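Local coordinates for glutathione S-transferase (Acinetobacter baumannii, PDB 4MP4), which probably catalyses the conjugation of glutathione to electrophilic compounds, as other members of the glutathione transferase family do, at residues Y11-Q15 and F16-Y20; A156-F160 and G161-I165; Q105-L108 and R109-V113; L133-E136 and G137-A140. All blocks are in the same frame, centred on the assembly; numbering follows the deposited sequence.

Contact 1: Y11-Q15 and F16-Y20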
loop_
_atom_site.group_PDB
_atom_site.type_symbol
_atom_site.label_atom_id
_atom_site.label_comp_id
_atom_site.label_asym_id
_atom_site.label_seq_id
_atom_site.Cartn_x
_atom_site.Cartn_y
_atom_site.Cartn_z
ATOM N N TYR A 11 15.559 -0.579 10.813
ATOM C CA TYR A 11 15.990 0.821 10.750
ATOM C C TYR A 11 14.800 1.771 10.868
ATOM O O TYR A 11 13.856 1.710 10.082
ATOM C CB TYR A 11 16.807 1.112 9.481
ATOM C CG TYR A 11 18.079 0.294 9.386
ATOM C CD1 TYR A 11 18.021 -1.080 9.182
ATOM C CD2 TYR A 11 19.336 0.885 9.513
ATOM C CE1 TYR A 11 19.161 -1.840 9.111
ATOM C CE2 TYR A 11 20.486 0.132 9.441
ATOM C CZ TYR A 11 20.394 -1.235 9.240
ATOM O OH TYR A 11 21.529 -2.019 9.153
ATOM N N THR A 12 14.851 2.649 11.861
ATOM C CA THR A 12 13.812 3.648 12.052
ATOM C C THR A 12 14.352 5.064 11.838
ATOM O O THR A 12 15.558 5.258 11.747
ATOM C CB THR A 12 13.224 3.566 13.473
ATOM O OG1 THR A 12 12.125 4.484 13.583
ATOM C CG2 THR A 12 14.280 3.929 14.495
ATOM N N ASP A 13 13.464 6.054 11.757
ATOM C CA ASP A 13 13.905 7.439 11.768
ATOM C C ASP A 13 14.414 7.761 13.176
ATOM O O ASP A 13 13.943 7.188 14.149
ATOM C CB ASP A 13 12.772 8.385 11.388
ATOM C CG ASP A 13 11.585 8.294 12.336
ATOM O OD1 ASP A 13 11.029 7.189 12.514
ATOM O OD2 ASP A 13 11.200 9.337 12.897
ATOM N N SER A 14 15.378 8.669 13.283
ATOM C CA SER A 14 16.047 8.926 14.554
ATOM C C SER A 14 15.108 9.477 15.636
ATOM O O SER A 14 15.388 9.369 16.827
ATOM C CB SER A 14 17.206 9.896 14.350
ATOM O OG SER A 14 16.721 11.202 14.075
ATOM N N GLN A 15 13.996 10.073 15.231
ATOM C CA GLN A 15 13.075 10.610 16.217
ATOM C C GLN A 15 11.927 9.661 16.529
ATOM O O GLN A 15 11.039 10.010 17.291
ATOM C CB GLN A 15 12.528 11.959 15.765
ATOM C CG GLN A 15 13.361 13.167 16.152
ATOM C CD GLN A 15 12.855 14.410 15.467
ATOM O OE1 GLN A 15 12.239 15.279 16.096
ATOM N NE2 GLN A 15 13.074 14.488 14.153
ATOM N N PHE A 16 11.946 8.475 15.926
ATOM C CA PHE A 16 10.926 7.448 16.164
ATOM C C PHE A 16 9.494 7.919 15.911
ATOM O O PHE A 16 8.572 7.465 16.575
ATOM C CB PHE A 16 11.027 6.921 17.592
ATOM C CG PHE A 16 12.206 6.042 17.828
ATOM C CD1 PHE A 16 13.502 6.571 17.822
ATOM C CD2 PHE A 16 12.034 4.683 18.060
ATOM C CE1 PHE A 16 14.609 5.759 18.031
ATOM C CE2 PHE A 16 13.138 3.860 18.284
ATOM C CZ PHE A 16 14.428 4.401 18.266
ATOM N N LEU A 17 9.317 8.823 14.954
ATOM C CA LEU A 17 8.007 9.375 14.631
ATOM C C LEU A 17 7.272 8.557 13.579
ATOM O O LEU A 17 6.083 8.756 13.362
ATOM C CB LEU A 17 8.142 10.808 14.112
ATOM C CG LEU A 17 8.750 11.866 15.034
ATOM C CD1 LEU A 17 8.664 13.213 14.374
ATOM C CD2 LEU A 17 8.045 11.887 16.396
ATOM N N SER A 18 7.979 7.649 12.917
ATOM C CA SER A 18 7.402 6.895 11.815
ATOM C C SER A 18 6.331 5.907 12.263
ATOM O O SER A 18 6.580 5.061 13.112
ATOM C CB SER A 18 8.494 6.140 11.055
ATOM O OG SER A 18 7.916 5.236 10.132
ATOM N N PRO A 19 5.131 6.001 11.676
ATOM C CA PRO A 19 4.064 5.051 12.008
ATOM C C PRO A 19 4.313 3.653 11.392
ATOM O O PRO A 19 3.843 2.650 11.933
ATOM C CB PRO A 19 2.822 5.710 11.396
ATOM C CG PRO A 19 3.384 6.462 10.193
ATOM C CD PRO A 19 4.714 6.991 10.663
ATOM N N TYR A 20 5.045 3.586 10.285
ATOM C CA TYR A 20 5.315 2.293 9.648
ATOM C C TYR A 20 6.471 1.546 10.312
ATOM O O TYR A 20 6.433 0.326 10.398
ATOM C CB TYR A 20 5.504 2.461 8.132
ATOM C CG TYR A 20 4.464 3.411 7.609
ATOM C CD1 TYR A 20 3.113 3.071 7.633
ATOM C CD2 TYR A 20 4.818 4.676 7.167
ATOM C CE1 TYR A 20 2.150 3.962 7.209
ATOM C CE2 TYR A 20 3.862 5.575 6.740
ATOM C CZ TYR A 20 2.533 5.214 6.761
ATOM O OH TYR A 20 1.590 6.115 6.350
#

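Contact 2: A156-F160 and G161-I165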
loop_
_atom_site.group_PDB
_atom_site.type_symbol
_atom_site.label_atom_id
_atom_site.label_comp_id
_atom_site.label_asym_id
_atom_site.label_seq_id
_atom_site.Cartn_x
_atom_site.Cartn_y
_atom_site.Cartn_z
ATOM N N ALA A 156 -16.848 -4.879 20.012
ATOM C CA ALA A 156 -15.702 -5.751 19.825
ATOM C C ALA A 156 -14.484 -5.199 20.554
ATOM O O ALA A 156 -14.320 -3.982 20.692
ATOM C CB ALA A 156 -15.398 -5.901 18.343
ATOM N N GLU A 157 -13.625 -6.096 21.017
ATOM C CA GLU A 157 -12.381 -5.697 21.660
ATOM C C GLU A 157 -11.279 -5.514 20.594
ATOM O O GLU A 157 -10.455 -4.609 20.687
ATOM C CB GLU A 157 -11.997 -6.729 22.723
ATOM C CG GLU A 157 -10.617 -6.553 23.315
ATOM C CD GLU A 157 -10.270 -7.627 24.346
ATOM O OE1 GLU A 157 -11.152 -8.462 24.675
ATOM O OE2 GLU A 157 -9.111 -7.632 24.827
ATOM N N PHE A 158 -11.296 -6.367 19.570
ATOM C CA PHE A 158 -10.384 -6.261 18.427
ATOM C C PHE A 158 -11.176 -6.273 17.119
ATOM O O PHE A 158 -12.348 -6.614 17.119
ATOM C CB PHE A 158 -9.391 -7.415 18.437
ATOM C CG PHE A 158 -8.571 -7.486 19.686
ATOM C CD1 PHE A 158 -7.464 -6.661 19.852
ATOM C CD2 PHE A 158 -8.909 -8.361 20.704
ATOM C CE1 PHE A 158 -6.699 -6.718 21.001
ATOM C CE2 PHE A 158 -8.149 -8.425 21.855
ATOM C CZ PHE A 158 -7.042 -7.600 22.003
ATOM N N LEU A 159 -10.533 -5.903 16.012
ATOM C CA LEU A 159 -11.216 -5.774 14.722
ATOM C C LEU A 159 -11.732 -7.095 14.164
ATOM O O LEU A 159 -12.817 -7.151 13.590
ATOM C CB LEU A 159 -10.270 -5.151 13.695
ATOM C CG LEU A 159 -10.072 -3.638 13.734
ATOM C CD1 LEU A 159 -8.904 -3.255 12.819
ATOM C CD2 LEU A 159 -11.370 -2.934 13.329
ATOM N N PHE A 160 -10.949 -8.154 14.335
ATOM C CA PHE A 160 -11.197 -9.416 13.653
ATOM C C PHE A 160 -11.255 -10.608 14.611
ATOM O O PHE A 160 -10.855 -11.721 14.261
ATOM C CB PHE A 160 -10.128 -9.637 12.573
ATOM C CG PHE A 160 -10.069 -8.530 11.564
ATOM C CD1 PHE A 160 -11.130 -8.312 10.693
ATOM C CD2 PHE A 160 -8.974 -7.682 11.505
ATOM C CE1 PHE A 160 -11.098 -7.272 9.772
ATOM C CE2 PHE A 160 -8.932 -6.653 10.587
ATOM C CZ PHE A 160 -9.997 -6.445 9.715
ATOM N N GLY A 161 -11.769 -10.370 15.812
ATOM C CA GLY A 161 -11.872 -11.409 16.825
ATOM C C GLY A 161 -10.747 -11.269 17.826
ATOM O O GLY A 161 -10.895 -10.651 18.885
ATOM N N SER A 162 -9.601 -11.828 17.472
ATOM C CA SER A 162 -8.404 -11.649 18.274
ATOM C C SER A 162 -7.512 -10.577 17.669
ATOM O O SER A 162 -7.714 -10.132 16.546
ATOM C CB SER A 162 -7.644 -12.973 18.412
ATOM O OG SER A 162 -7.357 -13.539 17.151
ATOM N N TRP A 163 -6.521 -10.163 18.433
ATOM C CA TRP A 163 -5.617 -9.121 18.010
ATOM C C TRP A 163 -4.954 -9.398 16.650
ATOM O O TRP A 163 -4.563 -10.520 16.355
ATOM C CB TRP A 163 -4.552 -8.923 19.082
ATOM C CG TRP A 163 -3.662 -7.785 18.756
ATOM C CD1 TRP A 163 -3.856 -6.470 19.088
ATOM C CD2 TRP A 163 -2.447 -7.835 18.007
ATOM N NE1 TRP A 163 -2.829 -5.708 18.601
ATOM C CE2 TRP A 163 -1.950 -6.516 17.924
ATOM C CE3 TRP A 163 -1.732 -8.865 17.386
ATOM C CZ2 TRP A 163 -0.771 -6.193 17.259
ATOM C CZ3 TRP A 163 -0.552 -8.547 16.722
ATOM C CH2 TRP A 163 -0.086 -7.220 16.666
ATOM N N SER A 164 -4.845 -8.366 15.820
ATOM C CA SER A 164 -3.991 -8.416 14.636
ATOM C C SER A 164 -3.235 -7.106 14.499
ATOM O O SER A 164 -3.600 -6.101 15.119
ATOM C CB SER A 164 -4.804 -8.673 13.372
ATOM O OG SER A 164 -5.863 -7.754 13.263
ATOM N N ILE A 165 -2.187 -7.107 13.681
ATOM C CA ILE A 165 -1.344 -5.916 13.530
ATOM C C ILE A 165 -2.188 -4.687 13.108
ATOM O O ILE A 165 -1.789 -3.535 13.328
ATOM C CB ILE A 165 -0.183 -6.188 12.530
ATOM C CG1 ILE A 165 0.901 -5.107 12.594
ATOM C CG2 ILE A 165 -0.708 -6.351 11.130
ATOM C CD1 ILE A 165 1.587 -5.007 13.938
HETATM O O HOH W 1 -7.947 -7.870 15.042
#

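Contact 3: Q105-L108 and R109-V113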
loop_
_atom_site.group_PDB
_atom_site.type_symbol
_atom_site.label_atom_id
_atom_site.label_comp_id
_atom_site.label_asym_id
_atom_site.label_seq_id
_atom_site.Cartn_x
_atom_site.Cartn_y
_atom_site.Cartn_z
ATOM N N GLN A 105 -5.612 -2.125 6.225
ATOM C CA GLN A 105 -4.198 -1.752 6.186
ATOM C C GLN A 105 -3.805 -0.931 4.934
ATOM O O GLN A 105 -3.064 0.050 5.042
ATOM C CB GLN A 105 -3.328 -3.006 6.271
ATOM C CG GLN A 105 -1.854 -2.729 6.401
ATOM C CD GLN A 105 -1.045 -4.005 6.541
ATOM O OE1 GLN A 105 -0.885 -4.761 5.584
ATOM N NE2 GLN A 105 -0.534 -4.253 7.736
ATOM N N ALA A 106 -4.278 -1.331 3.759
ATOM C CA ALA A 106 -3.898 -0.621 2.554
ATOM C C ALA A 106 -4.529 0.764 2.569
ATOM O O ALA A 106 -3.905 1.780 2.222
ATOM C CB ALA A 106 -4.290 -1.401 1.313
ATOM N N TRP A 107 -5.762 0.789 3.040
ATOM C CA TRP A 107 -6.563 1.990 3.112
ATOM C C TRP A 107 -5.980 3.021 4.084
ATOM O O TRP A 107 -5.857 4.207 3.745
ATOM C CB TRP A 107 -7.985 1.592 3.493
ATOM C CG TRP A 107 -8.852 2.733 3.768
ATOM C CD1 TRP A 107 -9.298 3.671 2.876
ATOM C CD2 TRP A 107 -9.403 3.087 5.039
ATOM N NE1 TRP A 107 -10.105 4.587 3.523
ATOM C CE2 TRP A 107 -10.177 4.248 4.843
ATOM C CE3 TRP A 107 -9.301 2.536 6.313
ATOM C CZ2 TRP A 107 -10.855 4.856 5.891
ATOM C CZ3 TRP A 107 -9.971 3.146 7.347
ATOM C CH2 TRP A 107 -10.737 4.298 7.129
ATOM N N LEU A 108 -5.614 2.570 5.285
ATOM C CA LEU A 108 -4.903 3.419 6.247
ATOM C C LEU A 108 -3.606 3.984 5.680
ATOM O O LEU A 108 -3.257 5.130 5.956
ATOM C CB LEU A 108 -4.570 2.644 7.535
ATOM C CG LEU A 108 -5.744 2.163 8.380
ATOM C CD1 LEU A 108 -5.271 1.206 9.467
ATOM C CD2 LEU A 108 -6.495 3.369 8.953
ATOM N N ARG A 109 -2.872 3.177 4.916
ATOM C CA ARG A 109 -1.587 3.610 4.346
ATOM C C ARG A 109 -1.737 4.696 3.285
ATOM O O ARG A 109 -0.954 5.639 3.261
ATOM C CB ARG A 109 -0.824 2.429 3.740
ATOM C CG ARG A 109 0.411 2.822 2.910
ATOM C CD ARG A 109 1.578 3.198 3.795
ATOM N NE ARG A 109 2.707 3.795 3.077
ATOM C CZ ARG A 109 2.859 5.104 2.853
ATOM N NH1 ARG A 109 1.931 5.983 3.243
ATOM N NH2 ARG A 109 3.937 5.538 2.213
ATOM N N SER A 110 -2.753 4.571 2.432
ATOM C CA SER A 110 -2.851 5.376 1.220
ATOM C C SER A 110 -3.986 6.391 1.155
ATOM O O SER A 110 -3.867 7.404 0.465
ATOM C CB SER A 110 -2.959 4.465 0.001
ATOM O OG SER A 110 -1.715 3.824 -0.220
ATOM N N ASP A 111 -5.101 6.101 1.824
ATOM C CA ASP A 111 -6.186 7.070 1.906
ATOM C C ASP A 111 -5.985 7.940 3.151
ATOM O O ASP A 111 -4.928 7.877 3.794
ATOM C CB ASP A 111 -7.532 6.357 1.923
ATOM C CG ASP A 111 -8.706 7.310 1.787
ATOM O OD1 ASP A 111 -8.492 8.476 1.377
ATOM O OD2 ASP A 111 -9.844 6.897 2.099
ATOM N N LEU A 112 -6.986 8.754 3.478
ATOM C CA LEU A 112 -6.961 9.617 4.656
ATOM C C LEU A 112 -5.805 10.601 4.575
ATOM O O LEU A 112 -5.266 11.001 5.588
ATOM C CB LEU A 112 -6.898 8.782 5.945
ATOM C CG LEU A 112 -8.001 7.728 6.066
ATOM C CD1 LEU A 112 -7.903 6.943 7.384
ATOM C CD2 LEU A 112 -9.354 8.390 5.955
ATOM N N VAL A 113 -5.429 10.971 3.355
ATOM C CA VAL A 113 -4.289 11.856 3.114
ATOM C C VAL A 113 -4.363 13.154 3.923
ATOM O O VAL A 113 -3.367 13.579 4.519
ATOM C CB VAL A 113 -4.137 12.200 1.588
ATOM C CG1 VAL A 113 -2.902 13.060 1.326
ATOM C CG2 VAL A 113 -4.066 10.937 0.750
#

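Contact 4: L133-E136 and G137-A140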
loop_
_atom_site.group_PDB
_atom_site.type_symbol
_atom_site.label_atom_id
_atom_site.label_comp_id
_atom_site.label_asym_id
_atom_site.label_seq_id
_atom_site.Cartn_x
_atom_site.Cartn_y
_atom_site.Cartn_z
ATOM N N LEU A 133 -9.024 21.086 11.804
ATOM C CA LEU A 133 -9.071 20.286 10.590
ATOM C C LEU A 133 -9.676 21.092 9.454
ATOM O O LEU A 133 -10.737 21.713 9.607
ATOM C CB LEU A 133 -9.886 19.007 10.808
ATOM C CG LEU A 133 -9.193 17.971 11.694
ATOM C CD1 LEU A 133 -10.166 16.905 12.092
ATOM C CD2 LEU A 133 -8.025 17.380 10.952
ATOM N N SER A 134 -8.991 21.081 8.319
ATOM C CA SER A 134 -9.533 21.610 7.087
ATOM C C SER A 134 -10.750 20.790 6.667
ATOM O O SER A 134 -11.046 19.749 7.251
ATOM C CB SER A 134 -8.498 21.506 5.978
ATOM O OG SER A 134 -8.540 20.209 5.404
ATOM N N GLU A 135 -11.435 21.253 5.628
ATOM C CA GLU A 135 -12.636 20.582 5.168
ATOM C C GLU A 135 -12.345 19.155 4.715
ATOM O O GLU A 135 -13.073 18.235 5.065
ATOM C CB GLU A 135 -13.329 21.392 4.071
ATOM C CG GLU A 135 -14.825 21.594 4.329
ATOM C CD GLU A 135 -15.125 22.242 5.687
ATOM O OE1 GLU A 135 -14.638 23.367 5.939
ATOM O OE2 GLU A 135 -15.852 21.629 6.502
ATOM N N GLU A 136 -11.277 18.967 3.951
ATOM C CA GLU A 136 -10.857 17.619 3.588
ATOM C C GLU A 136 -10.374 16.842 4.822
ATOM O O GLU A 136 -10.553 15.627 4.921
ATOM C CB GLU A 136 -9.777 17.664 2.507
ATOM C CG GLU A 136 -10.273 18.206 1.174
ATOM C CD GLU A 136 -11.563 17.540 0.709
ATOM O OE1 GLU A 136 -12.536 18.268 0.409
ATOM O OE2 GLU A 136 -11.607 16.290 0.641
ATOM N N GLY A 137 -9.769 17.553 5.768
ATOM C CA GLY A 137 -9.339 16.940 7.011
ATOM C C GLY A 137 -10.510 16.369 7.788
ATOM O O GLY A 137 -10.450 15.231 8.252
ATOM N N LYS A 138 -11.581 17.154 7.920
ATOM C CA LYS A 138 -12.796 16.712 8.609
ATOM C C LYS A 138 -13.441 15.506 7.923
ATOM O O LYS A 138 -14.047 14.641 8.562
ATOM C CB LYS A 138 -13.819 17.850 8.670
ATOM C CG LYS A 138 -13.380 19.074 9.466
ATOM C CD LYS A 138 -14.513 20.093 9.563
ATOM C CE LYS A 138 -13.996 21.502 9.812
ATOM N NZ LYS A 138 -15.079 22.511 9.596
ATOM N N LYS A 139 -13.306 15.470 6.606
ATOM C CA LYS A 139 -13.928 14.442 5.795
ATOM C C LYS A 139 -13.206 13.093 5.957
ATOM O O LYS A 139 -13.852 12.034 5.974
ATOM C CB LYS A 139 -13.966 14.899 4.332
ATOM C CG LYS A 139 -15.177 14.440 3.564
ATOM C CD LYS A 139 -15.821 15.602 2.798
ATOM C CE LYS A 139 -14.878 16.194 1.747
ATOM N NZ LYS A 139 -15.475 17.391 1.072
ATOM N N ALA A 140 -11.878 13.130 6.077
ATOM C CA ALA A 140 -11.108 11.903 6.295
ATOM C C ALA A 140 -11.402 11.345 7.689
ATOM O O ALA A 140 -11.580 10.142 7.853
ATOM C CB ALA A 140 -9.624 12.151 6.120
#

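Contact 1: Y11-Q15 and F16-Y20
The carboxylate of Asp13 reaches across to the backbone N-H groups of Leu17 and Ser18, pinning the loop that joins strand 8-13 to helix 19-30 in the beta-alpha-beta unit of the thioredoxin-like N-terminal domain. OD2 of Asp13 takes Leu17 N at 2.8 Å on its syn lone pair. Ser18 N, 3.1 Å from Asp13 OD1, also comes from the syn side, but 32° out of the carboxylate plane. An aspartate suits the place because each carboxylate oxygen receives one amide, and its short chain keeps the group beside the turn; CG of Asp13 sits between its backbone N and carbonyl carbon (chi1 60°), which turns the group toward both. Its main chain helps as well: Phe16 N donates to Asp13 O at 3.0 Å, closing a type I beta turn.

Thr12, meanwhile, lays its methyl over one face of the Phe16 ring. CG2 of Thr12 lies 3.9 Å from the centroid of the Phe16 ring and 14° off its normal, a CH-pi contact in which the two side chains cross at about a right angle. Leu17 CG also packs on Gln15 CB at 3.8 Å. The Phe16 ring is buried against Leu207, Arg208 and Ala211 of helix 199-215, so the loop is fastened to the C-terminal domain. In glutathione transferases the loop after the first strand generally borders the glutathione site, a placement probable here too. Helix 19-30 starts from Ser18 as N-cap: Ser18 OG is bonded by Ala21 N and accepts a weak bond from Tyr20 N at 3.3 Å.

Contact 2: A156-F160 and G161-I165
Phe158 turns its CG anti to the carbonyl carbon (chi1 -58°) and Trp163 turns its own anti to the backbone N (chi1 -175°), and these two choices bring the side chains together across the bend. Trp163 CB sits over one face of the Phe158 ring, 4.0 Å from its centroid, in a CH-pi contact. The rings themselves meet obliquely: Phe158 CE1 lies at the edge of the indole, near its plane, 3.4 Å from Trp163 CD1, and the phenyl and five-membered ring planes stand 87° apart. Two aromatic residues suit the place because ring face, CB and ring edge can all touch between limbs whose one direct backbone hydrogen bond, Ser162 N to Phe160 O, is weak. This loop leads into helix 165-178 of the all-helical C-terminal domain, where Ser164 N bonds to Asp167 OD2, consistent with the Ser-x-x-Asp capping box known from glutathione transferases. A water ties the inside of the bend together. It accepts from Phe160 N at 3.1 Å and from Ser164 OG at 2.7 Å, and donates to Ser162 O at 2.7 Å. Gly161 makes the reversal with backbone angles that glycine alone adopts easily. In the plane of the Phe160 ring, at its edge, Ser164 OG comes within 3.6 Å of Phe160 CD2.

Contact 3: Q105-L108 and R109-V113
Leu112 comes up over one face of the Trp107 indole while Asp111 stands at its edge, so the last turn of helix 95-110 and the residues just beyond it are folded round a single ring. CD1 of Leu112 lies 4.1 Å from the centroid of the Trp107 six-membered ring and 22° off its normal, a CH-pi contact; the other branch, Leu112 CD2, touches Trp107 CZ2 at 3.8 Å. The indole is carried to this position with CG anti to the backbone N (chi1 172°). Leucine fits because its fork spans the benzene end of the ring and still meets Leu108, which lies alongside and points the same way, Leu108 CD2 being 4.1 Å from Leu112 CD1. Trp107 NE1 faces the carboxylate of Asp111, whose plane is turned 62° from the ring; the bond to OD2 is modelled, although the placement of that oxygen is less certain, and its salt bridge to Lys143 shares the doubt.

Backbone bonds bring the helix to its end: Ser110 N donates to Ala106 O at 3.0 Å, and Asp111 N to Trp107 O at 2.8 Å, before Asp111 leaves helical geometry. Trp107 and Leu112 pack on helix 135-151, Leu108 and Leu112 on Met173 of helix 165-178, while Ser110 meets Ser110 of the second subunit, placing this helix end between the C-terminal bundle and the dimer interface.

Contact 4: L133-E136 and G137-A140
Ser134 OG has two hydrogen-bond partners: Gly137 N donates to it at 2.9 Å, and Glu118 OE2 of helix 113-118 shares a hydrogen bond with it. Ser134 is the N-cap of helix 135-151 in the helical C-terminal domain, and serine suits the post because its short hydroxyl can turn back to an amide of the first turn that has no carbonyl before it in the helix. With OG between the backbone N and the carbonyl carbon (chi1 84°), the side chain curls toward Gly137. The backbone carbonyl of the same residue starts the regular helical bonding, Ser134 O receiving Lys138 N at 2.7 Å.

Leu133, just before the cap, leans over this turn. Its CB meets Lys138 CG at 3.7 Å, the pair of positions joined in a hydrophobic staple, with the aliphatic part of lysine filling the second place. Gly137 is buried beside Leu133; without a side chain it lets Leu133 CD2 come to 4.1 Å from Gly137 C.

The exposed side of the turn carries charged pairs. Both glutamates sit in the first turn, where negative charge would be expected to suit the positive end of the helix dipole. Glu135 OE2 makes a salt bridge, weak as a hydrogen bond, with Lys138 NZ at 3.3 Å, the two side chains crossing at a slant. Glu136 and Lys139 instead run side by side, and Lys139 NZ reaches Glu136 OE1 at 3.1 Å on its syn side, 31° out of the carboxylate plane.

Overall arrangement
Contact 1 belongs to the thioredoxin-like domain, the other three to the helical domain. Contact 3 is the hub: Arg109 makes a cation-pi contact with Tyr20 of contact 1, Gln105 touches Ile165 of contact 2, and Leu112 packs on Ala140 of contact 4. Contacts 3 and 4 mark the end of helix 95-110 and the start of helix 135-151. Contact 4 lies farthest out, its centre about 21 Å from the centre of the chain, and relies on salt bridges and a serine cap. Contacts 1 and 3 bury more, combining a carboxylate with a CH-pi pair. Contact 2, opposite contact 1 across the chain centre, uses aromatic packing and a bridging water.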